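Local atomic coordinates of protein P47 (PDB entry 6EKT), a protein that may help to protect botulinum neurotoxin in the host gut as part of a progenitor toxin complex, and resembles tubular lipid-binding (TULIP) proteins. Residues Y300-N305 and R321-L326; V332-E337 and Y365-F370. All blocks are in the same frame, centred on the assembly; numbering follows the deposited sequence.

Contact 1 (Y300-N305 and R321-L326); sequences YPKINN and RGLVRL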
loop_
_atom_site.group_PDB
_atom_site.type_symbol
_atom_site.label_atom_id
_atom_site.label_comp_id
_atom_site.label_asym_id
_atom_site.label_seq_id
_atom_site.Cartn_x
_atom_site.Cartn_y
_atom_site.Cartn_z
ATOM N N TYR A 300 -34.052 7.515 24.312
ATOM C CA TYR A 300 -33.625 6.990 23.023
ATOM C C TYR A 300 -33.138 8.117 22.110
ATOM O O TYR A 300 -33.903 8.625 21.282
ATOM C CB TYR A 300 -34.798 6.258 22.384
ATOM C CG TYR A 300 -35.247 5.073 23.218
ATOM C CD1 TYR A 300 -34.594 3.838 23.107
ATOM C CD2 TYR A 300 -36.287 5.205 24.160
ATOM C CE1 TYR A 300 -34.998 2.752 23.880
ATOM C CE2 TYR A 300 -36.686 4.129 24.943
ATOM C CZ TYR A 300 -36.022 2.904 24.789
ATOM O OH TYR A 300 -36.415 1.842 25.556
ATOM N N PRO A 301 -31.858 8.488 22.239
ATOM C CA PRO A 301 -31.353 9.558 21.377
ATOM C C PRO A 301 -31.391 9.177 19.890
ATOM O O PRO A 301 -31.300 7.979 19.522
ATOM C CB PRO A 301 -29.896 9.728 21.828
ATOM C CG PRO A 301 -29.831 9.135 23.194
ATOM C CD PRO A 301 -30.913 8.120 23.314
ATOM N N LYS A 302 -31.539 10.194 19.054
ATOM C CA LYS A 302 -31.546 10.029 17.607
ATOM C C LYS A 302 -30.442 10.924 17.041
ATOM O O LYS A 302 -30.298 12.072 17.477
ATOM C CB LYS A 302 -32.911 10.427 17.015
ATOM C CG LYS A 302 -34.129 9.811 17.705
ATOM C CD LYS A 302 -34.162 8.292 17.542
ATOM C CE LYS A 302 -35.339 7.721 18.310
ATOM N NZ LYS A 302 -35.247 6.238 18.176
ATOM N N ILE A 303 -29.638 10.406 16.109
ATOM C CA ILE A 303 -28.647 11.242 15.451
ATOM C C ILE A 303 -29.130 11.393 14.017
ATOM O O ILE A 303 -29.317 10.384 13.310
ATOM C CB ILE A 303 -27.218 10.624 15.500
ATOM C CG1 ILE A 303 -26.737 10.474 16.957
ATOM C CG2 ILE A 303 -26.211 11.475 14.698
ATOM C CD1 ILE A 303 -25.445 9.658 17.102
ATOM N N ASN A 304 -29.361 12.641 13.606
ATOM C CA ASN A 304 -29.900 12.900 12.279
ATOM C C ASN A 304 -28.843 13.230 11.231
ATOM O O ASN A 304 -29.071 12.976 10.060
ATOM C CB ASN A 304 -30.972 13.979 12.326
ATOM C CG ASN A 304 -32.139 13.579 13.214
ATOM O OD1 ASN A 304 -32.694 12.485 13.070
ATOM N ND2 ASN A 304 -32.483 14.439 14.162
ATOM N N ASN A 305 -27.715 13.794 11.658
ATOM C CA ASN A 305 -26.620 14.149 10.729
ATOM C C ASN A 305 -25.327 13.718 11.374
ATOM O O ASN A 305 -25.091 14.004 12.547
ATOM C CB ASN A 305 -26.562 15.659 10.451
ATOM C CG ASN A 305 -27.875 16.215 9.976
ATOM O OD1 ASN A 305 -28.577 16.872 10.740
ATOM N ND2 ASN A 305 -28.233 15.946 8.724
ATOM N N ARG A 321 -25.305 15.896 14.686
ATOM C CA ARG A 321 -26.449 16.633 15.213
ATOM C C ARG A 321 -27.557 15.628 15.449
ATOM O O ARG A 321 -27.813 14.755 14.604
ATOM C CB ARG A 321 -26.920 17.664 14.179
ATOM C CG ARG A 321 -27.980 18.685 14.609
ATOM C CD ARG A 321 -28.103 19.802 13.548
ATOM N NE ARG A 321 -26.804 20.060 12.863
ATOM C CZ ARG A 321 -26.492 19.737 11.597
ATOM N NH1 ARG A 321 -25.286 20.007 11.127
ATOM N NH2 ARG A 321 -27.367 19.165 10.782
ATOM N N GLY A 322 -28.245 15.789 16.579
ATOM C CA GLY A 322 -29.354 14.900 16.923
ATOM C C GLY A 322 -30.302 15.536 17.930
ATOM O O GLY A 322 -30.258 16.745 18.188
ATOM N N LEU A 323 -31.179 14.709 18.477
ATOM C CA LEU A 323 -32.165 15.159 19.449
ATOM C C LEU A 323 -32.492 13.992 20.372
ATOM O O LEU A 323 -32.246 12.831 20.015
ATOM C CB LEU A 323 -33.440 15.683 18.756
ATOM C CG LEU A 323 -34.175 14.775 17.778
ATOM C CD1 LEU A 323 -35.122 13.825 18.526
ATOM C CD2 LEU A 323 -34.944 15.645 16.793
ATOM N N VAL A 324 -33.060 14.309 21.529
ATOM C CA VAL A 324 -33.545 13.269 22.441
ATOM C C VAL A 324 -34.827 13.799 23.099
ATOM O O VAL A 324 -34.852 14.929 23.600
ATOM C CB VAL A 324 -32.472 12.808 23.480
ATOM C CG1 VAL A 324 -31.986 13.957 24.376
ATOM C CG2 VAL A 324 -32.952 11.603 24.292
ATOM N N ARG A 325 -35.879 12.990 23.045
ATOM C CA ARG A 325 -37.193 13.383 23.582
ATOM C C ARG A 325 -37.412 12.690 24.921
ATOM O O ARG A 325 -36.893 11.573 25.134
ATOM C CB ARG A 325 -38.308 13.013 22.601
ATOM C CG ARG A 325 -38.044 13.453 21.171
ATOM C CD ARG A 325 -39.214 13.176 20.234
ATOM N NE ARG A 325 -39.041 14.023 19.053
ATOM C CZ ARG A 325 -39.481 15.289 18.961
ATOM N NH1 ARG A 325 -40.183 15.871 19.957
ATOM N NH2 ARG A 325 -39.229 15.969 17.860
ATOM N N LEU A 326 -38.187 13.309 25.818
ATOM C CA LEU A 326 -38.532 12.618 27.067
ATOM C C LEU A 326 -39.541 11.496 26.860
ATOM O O LEU A 326 -40.653 11.714 26.356
ATOM C CB LEU A 326 -39.023 13.579 28.153
ATOM C CG LEU A 326 -38.050 14.702 28.564
ATOM C CD1 LEU A 326 -38.616 15.385 29.805
ATOM C CD2 LEU A 326 -36.654 14.165 28.854
HETATM O O HOH W 1 -35.825 10.520 21.409
HETATM O O HOH W 2 -36.571 9.030 24.399
#

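Contact 2 (V332-E337 and Y365-F370); sequences VYSDFE and YKYHLF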
loop_
_atom_site.group_PDB
_atom_site.type_symbol
_atom_site.label_atom_id
_atom_site.label_comp_id
_atom_site.label_asym_id
_atom_site.label_seq_id
_atom_site.Cartn_x
_atom_site.Cartn_y
_atom_site.Cartn_z
ATOM N N VAL A 332 -41.392 17.361 25.169
ATOM C CA VAL A 332 -40.217 17.951 25.779
ATOM C C VAL A 332 -38.976 17.251 25.245
ATOM O O VAL A 332 -38.846 16.027 25.360
ATOM C CB VAL A 332 -40.290 17.870 27.312
ATOM C CG1 VAL A 332 -39.002 18.406 27.930
ATOM C CG2 VAL A 332 -41.509 18.657 27.821
ATOM N N TYR A 333 -38.070 18.036 24.645
ATOM C CA TYR A 333 -36.906 17.448 23.954
ATOM C C TYR A 333 -35.763 18.430 23.839
ATOM O O TYR A 333 -35.951 19.647 24.025
ATOM C CB TYR A 333 -37.291 16.913 22.572
ATOM C CG TYR A 333 -37.430 17.965 21.480
ATOM C CD1 TYR A 333 -38.606 18.714 21.356
ATOM C CD2 TYR A 333 -36.399 18.188 20.569
ATOM C CE1 TYR A 333 -38.746 19.670 20.360
ATOM C CE2 TYR A 333 -36.519 19.145 19.562
ATOM C CZ TYR A 333 -37.692 19.866 19.466
ATOM O OH TYR A 333 -37.811 20.793 18.476
ATOM N N SER A 334 -34.587 17.891 23.525
ATOM C CA SER A 334 -33.389 18.688 23.324
ATOM C C SER A 334 -32.827 18.428 21.941
ATOM O O SER A 334 -32.823 17.282 21.498
ATOM C CB SER A 334 -32.316 18.268 24.320
ATOM O OG SER A 334 -32.571 18.855 25.564
ATOM N N ASP A 335 -32.369 19.486 21.274
ATOM C CA ASP A 335 -31.410 19.342 20.179
ATOM C C ASP A 335 -30.008 19.325 20.759
ATOM O O ASP A 335 -29.742 20.013 21.750
ATOM C CB ASP A 335 -31.517 20.510 19.202
ATOM C CG ASP A 335 -32.888 20.626 18.583
ATOM O OD1 ASP A 335 -33.332 19.679 17.927
ATOM O OD2 ASP A 335 -33.516 21.674 18.776
ATOM N N PHE A 336 -29.118 18.548 20.140
ATOM C CA PHE A 336 -27.706 18.600 20.501
ATOM C C PHE A 336 -26.768 18.477 19.299
ATOM O O PHE A 336 -27.145 17.967 18.244
ATOM C CB PHE A 336 -27.368 17.554 21.560
ATOM C CG PHE A 336 -27.696 16.145 21.141
ATOM C CD1 PHE A 336 -26.837 15.438 20.279
ATOM C CD2 PHE A 336 -28.838 15.523 21.606
ATOM C CE1 PHE A 336 -27.130 14.133 19.889
ATOM C CE2 PHE A 336 -29.130 14.203 21.225
ATOM C CZ PHE A 336 -28.276 13.517 20.364
ATOM N N GLU A 337 -25.546 18.966 19.475
ATOM C CA GLU A 337 -24.508 18.832 18.455
ATOM C C GLU A 337 -23.251 18.418 19.158
ATOM O O GLU A 337 -23.012 18.868 20.274
ATOM C CB GLU A 337 -24.280 20.180 17.759
ATOM C CG GLU A 337 -25.432 20.568 16.854
ATOM C CD GLU A 337 -25.147 21.806 16.017
ATOM O OE1 GLU A 337 -24.097 21.861 15.337
ATOM O OE2 GLU A 337 -26.001 22.712 16.032
ATOM N N TYR A 365 -26.354 22.357 23.063
ATOM C CA TYR A 365 -27.698 21.802 23.126
ATOM C C TYR A 365 -28.694 22.926 23.234
ATOM O O TYR A 365 -28.330 24.062 23.625
ATOM C CB TYR A 365 -27.848 20.819 24.309
ATOM C CG TYR A 365 -27.440 21.405 25.641
ATOM C CD1 TYR A 365 -28.349 22.111 26.419
ATOM C CD2 TYR A 365 -26.139 21.255 26.115
ATOM C CE1 TYR A 365 -27.975 22.674 27.643
ATOM C CE2 TYR A 365 -25.752 21.799 27.345
ATOM C CZ TYR A 365 -26.676 22.500 28.098
ATOM O OH TYR A 365 -26.296 23.044 29.294
ATOM N N LYS A 366 -29.935 22.618 22.868
ATOM C CA LYS A 366 -31.045 23.567 23.025
ATOM C C LYS A 366 -32.216 22.807 23.626
ATOM O O LYS A 366 -32.692 21.833 23.012
ATOM C CB LYS A 366 -31.442 24.181 21.679
ATOM C CG LYS A 366 -32.506 25.258 21.854
ATOM C CD LYS A 366 -32.655 26.101 20.593
ATOM C CE LYS A 366 -33.824 27.067 20.722
ATOM N NZ LYS A 366 -33.956 27.615 22.108
ATOM N N TYR A 367 -32.675 23.246 24.809
ATOM C CA TYR A 367 -33.873 22.653 25.435
ATOM C C TYR A 367 -35.165 23.201 24.834
ATOM O O TYR A 367 -35.251 24.391 24.563
ATOM C CB TYR A 367 -33.943 22.961 26.933
ATOM C CG TYR A 367 -32.789 22.476 27.770
ATOM C CD1 TYR A 367 -32.154 21.253 27.498
ATOM C CD2 TYR A 367 -32.374 23.210 28.881
ATOM C CE1 TYR A 367 -31.092 20.804 28.292
ATOM C CE2 TYR A 367 -31.324 22.764 29.683
ATOM C CZ TYR A 367 -30.705 21.560 29.400
ATOM O OH TYR A 367 -29.654 21.137 30.189
ATOM N N HIS A 368 -36.174 22.345 24.701
ATOM C CA HIS A 368 -37.518 22.753 24.304
ATOM C C HIS A 368 -38.478 22.325 25.422
ATOM O O HIS A 368 -38.791 21.141 25.561
ATOM C CB HIS A 368 -37.895 22.100 22.981
ATOM C CG HIS A 368 -36.991 22.481 21.853
ATOM N ND1 HIS A 368 -37.288 23.511 20.979
ATOM C CD2 HIS A 368 -35.788 21.998 21.473
ATOM C CE1 HIS A 368 -36.306 23.633 20.099
ATOM N NE2 HIS A 368 -35.385 22.724 20.374
ATOM N N LEU A 369 -38.904 23.300 26.222
ATOM C CA LEU A 369 -39.620 23.092 27.487
ATOM C C LEU A 369 -40.671 24.180 27.581
ATOM O O LEU A 369 -40.444 25.291 27.083
ATOM C CB LEU A 369 -38.667 23.329 28.672
ATOM C CG LEU A 369 -37.575 22.329 28.951
ATOM C CD1 LEU A 369 -36.468 22.997 29.715
ATOM C CD2 LEU A 369 -38.198 21.227 29.788
ATOM N N PHE A 370 -41.785 23.897 28.249
ATOM C CA PHE A 370 -42.750 24.954 28.554
ATOM C C PHE A 370 -42.141 25.928 29.598
ATOM O O PHE A 370 -41.525 25.473 30.556
ATOM C CB PHE A 370 -44.060 24.352 29.070
ATOM C CG PHE A 370 -45.157 25.363 29.229
ATOM C CD1 PHE A 370 -45.926 25.754 28.134
ATOM C CD2 PHE A 370 -45.400 25.949 30.478
ATOM C CE1 PHE A 370 -46.935 26.724 28.284
ATOM C CE2 PHE A 370 -46.395 26.906 30.634
ATOM C CZ PHE A 370 -47.163 27.297 29.536
#

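Contact 1 (Y300-N305 and R321-L326)
Arg321 meets Asn305 through both backbone and side chain, and its carbonyl oxygen is gripped twice. The amide of Asn304 reaches Arg321 O at 2.8 Å and that of Asn305 reaches the same oxygen at 3.1 Å, both in the carbonyl plane. Two consecutive residues thus face one, which is a classic beta bulge. The arginine side chain leaves with CG anti to its backbone N (chi1 -171°). Its CB lies 3.9 Å from Asn305 OD1, CD passes the same oxygen at 4.1 Å, and the bend at chi3 (-31°) then swings the guanidinium obliquely across the asparagine amide. Beyond NE, CZ lies 3.6 Å from Asn305 OD1, and at the tip NH2 lies 2.6 Å from it, with the amide and guanidinium planes 46° apart.

The bulge sits in the antiparallel hairpin of strands 297-311 and 315-326, part of the curved sheet of this TULIP-like protein. Beyond it the regular ladder resumes, with Lys302 and Leu323 exchanging two backbone bonds. Between these sites Gly322 CA donates a CH to Lys302 O at 3.0 Å. On the sheet face turned to helix 374-394, Pro301 CG lies alongside Val324 CG2 at 4.1 Å; both residues touch Ser387. Farther along, the two chain segments part and waters bridge them: one links Tyr300 O to Arg325 N, and a second joins Tyr300 N to Arg325 O.

Contact 2 (V332-E337 and Y365-F370)
The beta hairpin of strands 329-347 and 352-368 brings Tyr333 and His368 together as a directly opposed, hydrogen-bonded pair whose rings form an offset stack. The planes are only 5° from parallel and the centroids 4.2 Å apart, so that His368 CD2 rides over the rim of the phenol while Tyr333 OH lies above the middle of the imidazole. Tyr333 reaches this position with CG between its backbone N and carbonyl carbon (chi1 79°). Its other face receives the guanidinium of Arg325 in a cation-pi contact, leaving the phenol sandwiched between two nitrogen-rich groups.

The imidazole is also fixed in rotation: NE2 donates to Asp335 OD2 at 2.7 Å, approaching from above the carboxylate plane, and the two flat groups stand nearly perpendicular (86°). The nearby carboxylate would probably favour a protonated histidine. Along the ladder His368 N binds Tyr333 O at 2.8 Å, whereas the return bond from Tyr333 N to His368 O is weak; Asp335 and Lys366 pair through two backbone bonds.

The opposite side of this antiparallel sheet turns to helix 374-394. There Ser334 OG meets the edge of the Tyr367 ring, in its plane, 3.1 Å from CD1, and is hydrogen-bonded to Thr384 of the helix. At the corner where the chain turns at Val332, its CG1 presses tightly on Leu369 CD2 at 3.5 Å.

Contacts 1 and 2 are alternate pairings in a four-strand run of one meandering antiparallel sheet, with the pairing of 315-326 and 329-347 between them, a case in which two strand pairings with no strand in common are joined by a third. Their centres lie 10 Å apart. Probable backbone hydrogen bonds sew the seam between them: Leu326 N to Val332 O at 2.8 Å and Phe336 N to Gly322 O at 2.9 Å. Helix 374-394 covers residues of both contacts on one side, consistent with a sheet wrapped around a helix. With centres about 39 and 46 Å from the centre of the chain, both belong to one end of the elongated molecule.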